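Local coordinates for universal stress protein (Archaeoglobus fulgidus, PDB 6HCD), which is of unknown function but belongs to the universal stress protein A family, whose members are generally linked to survival under stress, at residues I121-I125 and A140-I144; R40-F44 and V151-K155; I109-D114 and V143-K149; H60-G64 and G102-D108; A46-R50 and I87-A92. All coordinates share one frame; numbering follows the deposited sequence.

Overall arrangement
Contacts 1 and 2 pack helices on the sheet; contact 3 joins two helices beside it; contact 4 lies at a strand end, and contact 5 is farthest from the chain centre. Contact 1 is the most buried, made almost wholly of apolar side chains. Contacts 1 and 3 share V143 and I144 on helix 138-146, which faces strand 120-128 in one and helix 105-115 in the other. Contact 2 uses helix 36-52 against the neighbouring strand 151-154, and contact 5 uses it against the end of helix 70-89. Contact 4 stands at the start of helix 105-115, about 25 Å from contact 5 between centres. Ion pairs edge contacts 2, 3 and 5, while contact 4 is chiefly polar and watered.

Contact 1 of 5, residues I121-I125 and A140-I144; sequences IVIGI and ARDVI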
# COMPACT_ATOMS: atom_id res chain seq x y z
N ILE A 121 4.92 3.49 -4.41
CA ILE A 121 4.47 4.78 -3.92
C ILE A 121 4.08 4.61 -2.45
O ILE A 121 3.36 3.70 -2.12
CB ILE A 121 3.27 5.31 -4.74
CG1 ILE A 121 3.55 5.29 -6.24
CG2 ILE A 121 2.84 6.67 -4.24
CD1 ILE A 121 2.31 5.54 -7.07
N VAL A 122 4.55 5.51 -1.61
CA VAL A 122 4.16 5.51 -0.20
C VAL A 122 3.33 6.77 0.04
O VAL A 122 3.75 7.85 -0.35
CB VAL A 122 5.38 5.44 0.73
CG1 VAL A 122 4.96 5.25 2.17
CG2 VAL A 122 6.37 4.38 0.31
N ILE A 123 2.14 6.60 0.64
CA ILE A 123 1.21 7.68 0.82
C ILE A 123 0.51 7.54 2.17
O ILE A 123 0.33 6.42 2.67
CB ILE A 123 0.19 7.73 -0.34
CG1 ILE A 123 -0.51 9.08 -0.40
CG2 ILE A 123 -0.79 6.56 -0.28
CD1 ILE A 123 -1.11 9.39 -1.77
N GLY A 124 0.10 8.68 2.72
CA GLY A 124 -0.67 8.74 3.95
C GLY A 124 -2.17 8.64 3.69
O GLY A 124 -2.68 9.10 2.69
N ILE A 125 -2.85 7.97 4.62
CA ILE A 125 -4.29 7.73 4.62
C ILE A 125 -4.88 8.45 5.83
O ILE A 125 -4.38 8.26 6.91
CB ILE A 125 -4.57 6.21 4.78
CG1 ILE A 125 -3.92 5.37 3.69
CG2 ILE A 125 -6.06 5.93 4.88
CD1 ILE A 125 -4.22 5.83 2.32
N ALA A 140 -5.38 10.19 -1.75
CA ALA A 140 -4.92 8.82 -1.48
C ALA A 140 -5.84 7.81 -2.17
O ALA A 140 -5.38 6.85 -2.75
CB ALA A 140 -4.85 8.57 0.00
N ARG A 141 -7.15 8.03 -2.07
CA ARG A 141 -8.14 7.14 -2.65
C ARG A 141 -7.84 6.91 -4.14
O ARG A 141 -7.78 5.80 -4.61
CB ARG A 141 -9.54 7.74 -2.46
CG ARG A 141 -10.65 6.95 -3.12
CD ARG A 141 -11.91 7.80 -3.31
NE ARG A 141 -13.06 6.94 -3.57
CZ ARG A 141 -13.28 6.32 -4.73
NH1 ARG A 141 -12.54 6.61 -5.79
NH2 ARG A 141 -14.21 5.39 -4.80
N ASP A 142 -7.67 8.01 -4.88
CA ASP A 142 -7.51 7.93 -6.32
C ASP A 142 -6.11 7.44 -6.69
O ASP A 142 -5.94 6.78 -7.70
CB ASP A 142 -7.86 9.27 -6.98
CG ASP A 142 -9.36 9.51 -7.11
OD1 ASP A 142 -10.18 8.65 -6.67
OD2 ASP A 142 -9.71 10.58 -7.64
N VAL A 143 -5.10 7.76 -5.88
CA VAL A 143 -3.75 7.21 -6.10
C VAL A 143 -3.80 5.68 -6.00
O VAL A 143 -3.24 5.02 -6.84
CB VAL A 143 -2.71 7.78 -5.12
CG1 VAL A 143 -1.42 6.97 -5.11
CG2 VAL A 143 -2.43 9.23 -5.43
N ILE A 144 -4.47 5.15 -4.97
CA ILE A 144 -4.54 3.72 -4.75
C ILE A 144 -5.18 3.03 -5.97
O ILE A 144 -4.71 1.99 -6.39
CB ILE A 144 -5.28 3.39 -3.44
CG1 ILE A 144 -4.49 3.87 -2.22
CG2 ILE A 144 -5.59 1.90 -3.35
CD1 ILE A 144 -5.35 4.01 -0.98
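I123 and V143 meet tip to tip between strand 120-128 and helix 138-146. CD1 of I123 lies 3.9 Å from CG2 of V143. The same methyl also lies 3.9 Å from CA of A140, so it sits between two residues one helical turn apart. In I123, CG1 stands opposite the backbone N (chi1 -162°), and the chain reaches out from the strand to the helix. I125 makes the second apolar group. Its CD1 comes within 3.6 Å of A140 CB and 3.9 Å of I144 CD1, and the I125 and I144 side chains cross at about a right angle. I121 adds a looser touch, CG2 to V143 CG1 at 4.4 Å. A140 CB also packs 3.5 Å from the carbonyl O of G124.

This is helix-on-sheet packing in the alpha/beta fold of the universal stress protein family. The short helix and strand segments run nearly antiparallel, at 156°, with axes 9.3 Å apart.

The polar bonds lie outside this packing. G124 O accepts a hydrogen bond from an unidentified ligand, probably from the crystallisation liquor. Away from the strand, R141 NH1 forms a salt bridge with D142 OD1 in the guanidinium plane. L145 and F136 of the second subunit cover I125 and I144, respectively.

Contact 2 of 5, residues R40-F44 and V151-K155; sequences RVLRF and VICIK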
# COMPACT_ATOMS: atom_id res chain seq x y z
N ARG A 40 5.35 9.93 9.68
CA ARG A 40 5.24 8.47 9.75
C ARG A 40 5.39 7.88 8.35
O ARG A 40 6.05 6.83 8.17
CB ARG A 40 3.91 8.04 10.38
CG ARG A 40 3.81 8.31 11.88
CD ARG A 40 2.55 7.74 12.50
NE ARG A 40 1.33 8.27 11.91
CZ ARG A 40 0.65 9.32 12.36
NH1 ARG A 40 1.10 10.04 13.38
NH2 ARG A 40 -0.50 9.64 11.79
N VAL A 41 4.78 8.55 7.36
CA VAL A 41 4.85 8.16 5.95
C VAL A 41 6.32 8.15 5.52
O VAL A 41 6.80 7.18 4.92
CB VAL A 41 3.99 9.09 5.07
CG1 VAL A 41 4.28 8.89 3.58
CG2 VAL A 41 2.50 8.87 5.33
N LEU A 42 7.03 9.23 5.84
CA LEU A 42 8.43 9.41 5.43
C LEU A 42 9.33 8.40 6.13
O LEU A 42 10.23 7.88 5.51
CB LEU A 42 8.86 10.84 5.75
CG LEU A 42 8.26 11.92 4.84
CD1 LEU A 42 8.37 13.29 5.49
CD2 LEU A 42 8.91 11.91 3.47
N ARG A 43 9.11 8.14 7.42
CA ARG A 43 9.90 7.17 8.17
C ARG A 43 9.75 5.78 7.55
O ARG A 43 10.74 5.05 7.41
CB ARG A 43 9.52 7.18 9.66
CG ARG A 43 10.03 8.40 10.40
CD ARG A 43 10.08 8.23 11.91
NE ARG A 43 8.74 8.09 12.46
CZ ARG A 43 7.99 9.11 12.89
NH1 ARG A 43 8.46 10.34 12.82
NH2 ARG A 43 6.78 8.89 13.37
N PHE A 44 8.53 5.41 7.15
CA PHE A 44 8.31 4.08 6.53
C PHE A 44 9.01 4.01 5.17
O PHE A 44 9.65 3.01 4.86
CB PHE A 44 6.83 3.75 6.37
CG PHE A 44 6.58 2.29 6.09
CD1 PHE A 44 6.64 1.80 4.79
CD2 PHE A 44 6.34 1.40 7.12
CE1 PHE A 44 6.42 0.46 4.53
CE2 PHE A 44 6.10 0.06 6.85
CZ PHE A 44 6.15 -0.40 5.56
N VAL A 151 1.22 0.48 -4.09
CA VAL A 151 0.97 1.65 -3.21
C VAL A 151 0.96 1.16 -1.76
O VAL A 151 0.19 0.27 -1.40
CB VAL A 151 -0.33 2.39 -3.56
CG1 VAL A 151 -0.57 3.59 -2.63
CG2 VAL A 151 -0.36 2.81 -5.02
N ILE A 152 1.84 1.76 -0.95
CA ILE A 152 1.96 1.47 0.45
C ILE A 152 1.22 2.58 1.21
O ILE A 152 1.57 3.77 1.12
CB ILE A 152 3.44 1.37 0.85
CG1 ILE A 152 4.17 0.31 0.01
CG2 ILE A 152 3.59 1.13 2.34
CD1 ILE A 152 5.67 0.26 0.24
N CYS A 153 0.19 2.17 1.96
CA CYS A 153 -0.71 3.06 2.63
C CYS A 153 -0.40 3.07 4.13
O CYS A 153 -0.52 2.03 4.79
CB CYS A 153 -2.16 2.62 2.44
SG CYS A 153 -2.65 2.36 0.72
N ILE A 154 -0.04 4.26 4.65
CA ILE A 154 0.43 4.47 6.01
C ILE A 154 -0.56 5.40 6.72
O ILE A 154 -0.94 6.43 6.18
CB ILE A 154 1.86 5.06 6.00
CG1 ILE A 154 2.85 4.19 5.22
CG2 ILE A 154 2.36 5.37 7.40
CD1 ILE A 154 3.02 2.80 5.75
N LYS A 155 -0.95 5.01 7.94
CA LYS A 155 -1.90 5.76 8.75
C LYS A 155 -1.15 6.63 9.77
O LYS A 155 -1.68 7.65 10.22
CB LYS A 155 -2.89 4.77 9.39
CG LYS A 155 -3.80 4.09 8.37
CD LYS A 155 -4.16 2.66 8.72
CE LYS A 155 -4.21 1.76 7.50
NZ LYS A 155 -2.86 1.59 6.91
OXT LYS A 155 0.01 6.39 10.13
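F44 and I154 form the tight part of this contact between helix 36-52 and strand 151-154. CD1 of I154 sits over one face of the F44 ring, 3.8 Å from its centroid, as a CH-pi contact. I152 comes to the same ring obliquely, with its CG2 3.6 Å from F44 CE1. The F44 ring is swung out to the strand because CG points away from the backbone N (chi1 -165°). V41 packs on I154, its CG2 3.9 Å from I154 CB. These apolar groups belong to the helix layer over the sheet of an alpha/beta fold. Strand 151-154 continues that sheet into the second subunit by antiparallel pairing.

The other end is more open and polar. R40 bends at chi3 and holds the C-terminal carboxylate of K155 side-on, with one nitrogen for each oxygen. R40 NE gives a 2.9 Å bond to K155 OXT close to the guanidinium plane, within a salt bridge. R40 NH2 meets K155 O at 2.8 Å, in the carbonyl plane and on a lone pair. An alanine at R40 would remove both bonds, and the terminal carboxylate would probably lose its cation and be freer to turn. K155 NZ bonds instead to K149 O of the second subunit. The paired bonds imply a chain terminus fixed by charge and direction, while helix and strand behind it meet through apolar packing.

Contact 3 of 5, residues I109-D114 and V143-K149; sequences IVDFAD and VILKANK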
# COMPACT_ATOMS: atom_id res chain seq x y z
N ILE A 109 0.91 12.18 -9.27
CA ILE A 109 1.71 11.27 -8.46
C ILE A 109 1.87 9.94 -9.22
O ILE A 109 2.96 9.39 -9.29
CB ILE A 109 1.06 11.09 -7.07
CG1 ILE A 109 1.18 12.37 -6.23
CG2 ILE A 109 1.65 9.89 -6.34
CD1 ILE A 109 0.15 12.49 -5.13
N VAL A 110 0.76 9.43 -9.76
CA VAL A 110 0.74 8.13 -10.44
C VAL A 110 1.62 8.19 -11.70
O VAL A 110 2.43 7.28 -11.95
CB VAL A 110 -0.73 7.73 -10.75
CG1 VAL A 110 -0.86 6.79 -11.93
CG2 VAL A 110 -1.41 7.17 -9.50
N ASP A 111 1.51 9.27 -12.47
CA ASP A 111 2.30 9.42 -13.69
C ASP A 111 3.78 9.57 -13.35
O ASP A 111 4.62 8.99 -14.00
CB ASP A 111 1.80 10.61 -14.52
CG ASP A 111 0.45 10.37 -15.16
OD1 ASP A 111 -0.02 9.21 -15.15
OD2 ASP A 111 -0.13 11.35 -15.65
N PHE A 112 4.10 10.37 -12.31
CA PHE A 112 5.47 10.55 -11.86
C PHE A 112 6.10 9.20 -11.51
O PHE A 112 7.23 8.91 -11.91
CB PHE A 112 5.54 11.48 -10.65
CG PHE A 112 6.95 11.72 -10.17
CD1 PHE A 112 7.77 12.62 -10.83
CD2 PHE A 112 7.48 11.02 -9.09
CE1 PHE A 112 9.07 12.83 -10.42
CE2 PHE A 112 8.78 11.24 -8.67
CZ PHE A 112 9.58 12.12 -9.34
N ALA A 113 5.37 8.38 -10.73
CA ALA A 113 5.85 7.06 -10.31
C ALA A 113 6.17 6.19 -11.53
O ALA A 113 7.16 5.48 -11.54
CB ALA A 113 4.83 6.41 -9.42
N ASP A 114 5.32 6.24 -12.56
CA ASP A 114 5.57 5.49 -13.82
C ASP A 114 6.80 6.06 -14.54
O ASP A 114 7.63 5.32 -15.06
CB ASP A 114 4.34 5.50 -14.72
CG ASP A 114 3.21 4.63 -14.21
OD1 ASP A 114 3.46 3.78 -13.32
OD2 ASP A 114 2.06 4.82 -14.69
N VAL A 143 -5.10 7.76 -5.88
CA VAL A 143 -3.75 7.21 -6.10
C VAL A 143 -3.80 5.68 -6.00
O VAL A 143 -3.24 5.02 -6.84
CB VAL A 143 -2.71 7.78 -5.12
CG1 VAL A 143 -1.42 6.97 -5.11
CG2 VAL A 143 -2.43 9.23 -5.43
N ILE A 144 -4.47 5.15 -4.97
CA ILE A 144 -4.54 3.72 -4.75
C ILE A 144 -5.18 3.03 -5.97
O ILE A 144 -4.71 1.99 -6.39
CB ILE A 144 -5.28 3.39 -3.44
CG1 ILE A 144 -4.49 3.87 -2.22
CG2 ILE A 144 -5.59 1.90 -3.35
CD1 ILE A 144 -5.35 4.01 -0.98
N LEU A 145 -6.24 3.61 -6.52
CA LEU A 145 -7.00 2.97 -7.62
C LEU A 145 -6.30 3.17 -8.98
O LEU A 145 -6.35 2.28 -9.83
CB LEU A 145 -8.41 3.57 -7.65
CG LEU A 145 -9.27 3.23 -6.43
CD1 LEU A 145 -10.62 3.93 -6.51
CD2 LEU A 145 -9.46 1.72 -6.34
N LYS A 146 -5.68 4.33 -9.18
CA LYS A 146 -5.13 4.71 -10.49
C LYS A 146 -3.70 4.20 -10.70
O LYS A 146 -3.26 4.08 -11.83
CB LYS A 146 -5.18 6.22 -10.69
CG LYS A 146 -6.58 6.77 -10.95
CD LYS A 146 -6.66 8.27 -10.94
CE LYS A 146 -8.05 8.77 -11.29
NZ LYS A 146 -8.01 10.16 -11.79
N ALA A 147 -2.96 3.93 -9.62
CA ALA A 147 -1.53 3.65 -9.74
C ALA A 147 -1.28 2.37 -10.54
O ALA A 147 -2.03 1.42 -10.41
CB ALA A 147 -0.88 3.58 -8.39
N ASN A 148 -0.19 2.36 -11.31
CA ASN A 148 0.33 1.11 -11.90
C ASN A 148 1.33 0.46 -10.94
O ASN A 148 1.43 -0.77 -10.91
CB ASN A 148 0.85 1.37 -13.31
CG ASN A 148 -0.28 1.85 -14.19
OD1 ASN A 148 -1.32 1.18 -14.30
ND2 ASN A 148 -0.11 3.02 -14.79
N LYS A 149 1.91 1.26 -10.05
CA LYS A 149 2.95 0.78 -9.15
C LYS A 149 2.30 0.30 -7.86
O LYS A 149 1.17 0.68 -7.56
CB LYS A 149 3.97 1.88 -8.91
CG LYS A 149 4.77 2.28 -10.14
CD LYS A 149 5.54 1.14 -10.78
CE LYS A 149 6.36 1.57 -11.97
NZ LYS A 149 5.56 1.60 -13.23
O HOH W 1 2.02 4.50 -11.14
O HOH W 2 7.39 2.73 -15.13
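Two helices on the same side of the sheet meet here: helix 105-115 and the end of helix 138-146, with the turn after it. V110 is central. Its CG2 lies 3.5 Å from CA of A147 and 3.8 Å from A147 CB, while CG1 rests 3.6 Å from K146 O. I109 adds an apolar touch, its CD1 crossing V143 at about a right angle and meeting CG2.

A147 is where the chain leaves helical geometry and turns toward strand 151-154. Residues 143-149 therefore belong to the helix and turn of a beta-alpha-beta crossover between parallel strands 120-128 and 151-154; helix 105-115 packs against it. I121 of the first strand packs on I109, A113 and A147.

The polar rim is built on D114. N148 ND2 donates a 2.8 Å bond to D114 OD2 on its syn side, at an N-H...O angle of 164°. Amide and carboxylate are nearly coplanar, 17° apart. K149 NZ forms a salt bridge with D114 OD1 at 3.0 Å, but comes from above the carboxylate plane. The lysine chain is bent at chi2 (-58°) and again at chi4, which brings NZ back over the aspartate. Water 1 donates to V110 O and D114 OD1 and accepts from N148 N. Water 2 links D114 O to K149 NZ. N148 OD1 takes a hydrogen bond from K127 NZ of the second subunit.

Contact 4 of 5, residues H60-G64 and G102-D108; sequences HSLPG and GKEPPDD
S61 OG and D108 OD2 make the shortest link here, a 2.6 Å hydrogen bond donated by the serine. D108 uses the anti lone pair of OD2. The serine hydroxyl is turned to the far side from its backbone N (chi1 171°), which directs it to the helix start, where OG also packs 3.4 Å from P105 CA. Farther along, G102 N donates to P63 O at 3.0 Å. It meets a lone pair in the carbonyl plane, but the bond is bent, with an N-H...O angle of 132°.

The segments are the C-terminal end of strand 56-62 and the loop and first turn of helix 105-115, with E104 at the N-cap position. They lie at the C-terminal ends of the parallel strands of this alpha/beta fold, where such folds commonly place ligand sites. An unidentified ligand, probably from the crystallisation liquor, is hydrogen-bonded to S61 N.

Two waters follow. Water 3 donates to S61 OG and to K103 O, at 2.6 Å from OG. Water 4 lies 2.8 Å from L62 O and 2.7 Å from D108 OD2, and accepts from K103 N. R101 NE holds the other oxygen, D108 OD1, in a salt bridge. Replacing D108 by an alanine would remove the acceptor of the S61 hydroxyl and would probably leave R101 without this charge partner. K103 NZ reaches from the loop to D111 OD2 on helix 105-115 in a separate salt bridge.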
# COMPACT_ATOMS: atom_id res chain seq x y z
N HIS A 60 5.30 16.51 -4.21
CA HIS A 60 4.09 17.25 -3.92
C HIS A 60 3.62 17.91 -5.23
O HIS A 60 4.43 18.47 -5.94
CB HIS A 60 4.31 18.31 -2.83
CG HIS A 60 3.04 18.98 -2.46
ND1 HIS A 60 2.22 18.51 -1.46
CD2 HIS A 60 2.43 20.08 -2.96
CE1 HIS A 60 1.16 19.30 -1.34
NE2 HIS A 60 1.27 20.28 -2.26
N SER A 61 2.31 17.83 -5.50
CA SER A 61 1.69 18.23 -6.75
C SER A 61 0.82 19.47 -6.56
O SER A 61 -0.00 19.50 -5.65
CB SER A 61 0.88 17.10 -7.30
OG SER A 61 0.10 17.53 -8.42
N LEU A 62 0.99 20.48 -7.43
CA LEU A 62 0.08 21.64 -7.57
C LEU A 62 -0.30 21.80 -9.04
O LEU A 62 0.50 21.49 -9.92
CB LEU A 62 0.79 22.91 -7.10
CG LEU A 62 1.35 22.89 -5.68
CD1 LEU A 62 2.32 24.01 -5.50
CD2 LEU A 62 0.22 22.94 -4.67
N PRO A 63 -1.51 22.32 -9.38
CA PRO A 63 -1.90 22.52 -10.78
C PRO A 63 -1.04 23.54 -11.54
O PRO A 63 -0.54 23.23 -12.63
CB PRO A 63 -3.36 23.00 -10.72
CG PRO A 63 -3.83 22.62 -9.33
CD PRO A 63 -2.59 22.69 -8.45
N GLY A 64 -0.89 24.74 -10.99
CA GLY A 64 0.07 25.73 -11.49
C GLY A 64 -0.53 26.85 -12.32
O GLY A 64 0.22 27.61 -12.96
N GLY A 102 0.00 20.96 -14.44
CA GLY A 102 -1.37 21.13 -14.90
C GLY A 102 -2.24 19.90 -14.68
O GLY A 102 -3.24 19.74 -15.35
N LYS A 103 -1.89 19.04 -13.71
CA LYS A 103 -2.65 17.82 -13.43
C LYS A 103 -3.24 17.88 -12.02
O LYS A 103 -2.79 18.66 -11.18
CB LYS A 103 -1.73 16.60 -13.54
CG LYS A 103 -1.22 16.33 -14.94
CD LYS A 103 -0.30 15.12 -15.02
CE LYS A 103 0.12 14.79 -16.43
NZ LYS A 103 1.08 13.66 -16.45
N GLU A 104 -4.26 17.04 -11.78
CA GLU A 104 -4.77 16.82 -10.44
C GLU A 104 -3.73 15.99 -9.68
O GLU A 104 -3.06 15.14 -10.28
CB GLU A 104 -6.11 16.08 -10.48
CG GLU A 104 -7.21 16.80 -11.24
CD GLU A 104 -7.73 18.08 -10.60
OE1 GLU A 104 -7.44 18.32 -9.40
OE2 GLU A 104 -8.44 18.83 -11.29
N PRO A 105 -3.56 16.19 -8.35
CA PRO A 105 -2.53 15.48 -7.59
C PRO A 105 -2.45 13.96 -7.79
O PRO A 105 -1.36 13.44 -8.00
CB PRO A 105 -2.86 15.85 -6.13
CG PRO A 105 -3.48 17.23 -6.26
CD PRO A 105 -4.31 17.15 -7.53
N PRO A 106 -3.56 13.19 -7.73
CA PRO A 106 -3.47 11.74 -7.87
C PRO A 106 -2.87 11.32 -9.23
O PRO A 106 -2.00 10.47 -9.28
CB PRO A 106 -4.91 11.22 -7.73
CG PRO A 106 -5.70 12.40 -7.18
CD PRO A 106 -4.95 13.64 -7.57
N ASP A 107 -3.35 11.93 -10.32
CA ASP A 107 -2.84 11.61 -11.67
C ASP A 107 -1.35 11.98 -11.76
O ASP A 107 -0.56 11.28 -12.39
CB ASP A 107 -3.59 12.37 -12.76
CG ASP A 107 -5.03 11.94 -12.94
OD1 ASP A 107 -5.25 10.75 -13.14
OD2 ASP A 107 -5.90 12.82 -12.89
N ASP A 108 -1.00 13.11 -11.14
CA ASP A 108 0.35 13.63 -11.16
C ASP A 108 1.30 12.65 -10.46
O ASP A 108 2.38 12.35 -10.98
CB ASP A 108 0.39 15.00 -10.49
CG ASP A 108 1.37 15.98 -11.11
OD1 ASP A 108 1.98 15.63 -12.12
OD2 ASP A 108 1.49 17.09 -10.58
O HOH W 3 -1.96 19.16 -8.63
O HOH W 4 0.38 19.31 -11.68

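Contact 5 of 5, residues A46-R50 and I87-A92; sequences AEEAR and IRKEGA
A46 is the apolar centre, its CB pressed 3.5 Å from CB of E90 and 4.0 Å from CD1 of I87. A92 adds a third neighbour: its CB lies 4.1 Å from A49 CB and at the same distance from A46 CB. The small alanine side chains probably allow this close approach of helix 36-52 to the end of helix 70-89. V56 of the neighbouring strand packs on both A49 and I87.

Farther out, R50 lies along the turn. Its CG passes 3.6 Å from G91 O, and the chain bends at chi3 (-33°) to bring the guanidinium back to E90. R50 NH1 then donates a 2.7 Å bond to E90 O. The acceptor is tilted 23° out of the guanidinium plane, while the donor lies in the carbonyl plane.

The outer edge is charged. Water 5 bridges R50 NH1 and E90 OE1, which otherwise form only a long salt bridge of 3.9 Å. E90 OE2 takes a bond from K89 NZ on its anti lone pair, so one carboxylate serves a lysine and an arginine in a small network. On helix 36-52, E47 and E48 form salt bridges with R52 of the second subunit.

The turn itself is a Schellman motif. A92 N bonds to I87 O and G91 N to R88 O, with G91 at positive phi in the C-prime position, a common C-terminal capping motif of alpha helices.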
# COMPACT_ATOMS: atom_id res chain seq x y z
N ALA A 46 11.62 5.77 4.18
CA ALA A 46 13.07 5.75 4.41
C ALA A 46 13.53 4.33 4.75
O ALA A 46 14.61 3.92 4.30
CB ALA A 46 13.47 6.70 5.53
N GLU A 47 12.74 3.60 5.54
CA GLU A 47 13.10 2.24 5.92
C GLU A 47 13.07 1.35 4.67
O GLU A 47 13.99 0.55 4.47
CB GLU A 47 12.17 1.77 7.04
CG GLU A 47 12.34 0.32 7.44
CD GLU A 47 11.36 -0.17 8.48
OE1 GLU A 47 10.11 -0.09 8.29
OE2 GLU A 47 11.84 -0.65 9.49
N GLU A 48 12.04 1.49 3.83
CA GLU A 48 11.96 0.75 2.56
C GLU A 48 13.22 1.02 1.72
O GLU A 48 13.82 0.11 1.15
CB GLU A 48 10.70 1.17 1.79
CG GLU A 48 9.43 0.54 2.30
CD GLU A 48 9.17 -0.87 1.81
OE1 GLU A 48 9.89 -1.31 0.91
OE2 GLU A 48 8.27 -1.52 2.35
N ALA A 49 13.62 2.29 1.65
CA ALA A 49 14.74 2.75 0.83
C ALA A 49 16.06 2.19 1.38
O ALA A 49 16.90 1.75 0.60
CB ALA A 49 14.76 4.26 0.79
N ARG A 50 16.25 2.25 2.70
CA ARG A 50 17.44 1.71 3.38
C ARG A 50 17.58 0.21 3.11
O ARG A 50 18.67 -0.26 2.84
CB ARG A 50 17.37 1.89 4.90
CG ARG A 50 17.71 3.30 5.38
CD ARG A 50 17.89 3.34 6.89
NE ARG A 50 17.04 2.43 7.65
CZ ARG A 50 15.94 2.78 8.33
NH1 ARG A 50 15.54 4.04 8.34
NH2 ARG A 50 15.30 1.85 9.02
N ILE A 87 14.07 12.14 5.69
CA ILE A 87 14.59 10.97 4.97
C ILE A 87 16.07 10.77 5.33
O ILE A 87 16.50 9.66 5.62
CB ILE A 87 14.37 11.12 3.46
CG1 ILE A 87 12.88 11.13 3.10
CG2 ILE A 87 15.10 10.05 2.68
CD1 ILE A 87 12.12 9.88 3.54
N ARG A 88 16.84 11.85 5.28
CA ARG A 88 18.29 11.82 5.53
C ARG A 88 18.57 11.48 7.00
O ARG A 88 19.45 10.67 7.29
CB ARG A 88 18.92 13.15 5.13
CG ARG A 88 18.97 13.40 3.63
CD ARG A 88 19.42 14.82 3.35
NE ARG A 88 19.40 15.19 1.95
CZ ARG A 88 19.73 16.40 1.52
NH1 ARG A 88 19.47 16.74 0.27
NH2 ARG A 88 20.29 17.27 2.35
N LYS A 89 17.80 12.07 7.93
CA LYS A 89 17.92 11.76 9.35
C LYS A 89 17.66 10.26 9.59
O LYS A 89 18.26 9.67 10.48
CB LYS A 89 16.96 12.63 10.17
CG LYS A 89 17.04 12.47 11.68
CD LYS A 89 15.92 11.62 12.27
CE LYS A 89 14.66 12.41 12.55
NZ LYS A 89 13.47 11.53 12.51
N GLU A 90 16.78 9.64 8.80
CA GLU A 90 16.47 8.21 8.92
C GLU A 90 17.47 7.34 8.14
O GLU A 90 17.26 6.13 7.98
CB GLU A 90 15.03 7.95 8.44
CG GLU A 90 13.98 8.54 9.36
CD GLU A 90 13.92 7.89 10.74
OE1 GLU A 90 13.94 6.65 10.78
OE2 GLU A 90 13.86 8.63 11.75
N GLY A 91 18.54 7.95 7.61
CA GLY A 91 19.66 7.22 7.04
C GLY A 91 19.46 6.80 5.59
O GLY A 91 20.15 5.90 5.11
N ALA A 92 18.56 7.47 4.87
CA ALA A 92 18.31 7.20 3.44
C ALA A 92 18.67 8.45 2.62
O ALA A 92 18.77 9.55 3.14
CB ALA A 92 16.88 6.77 3.22
O HOH W 5 12.93 4.74 8.95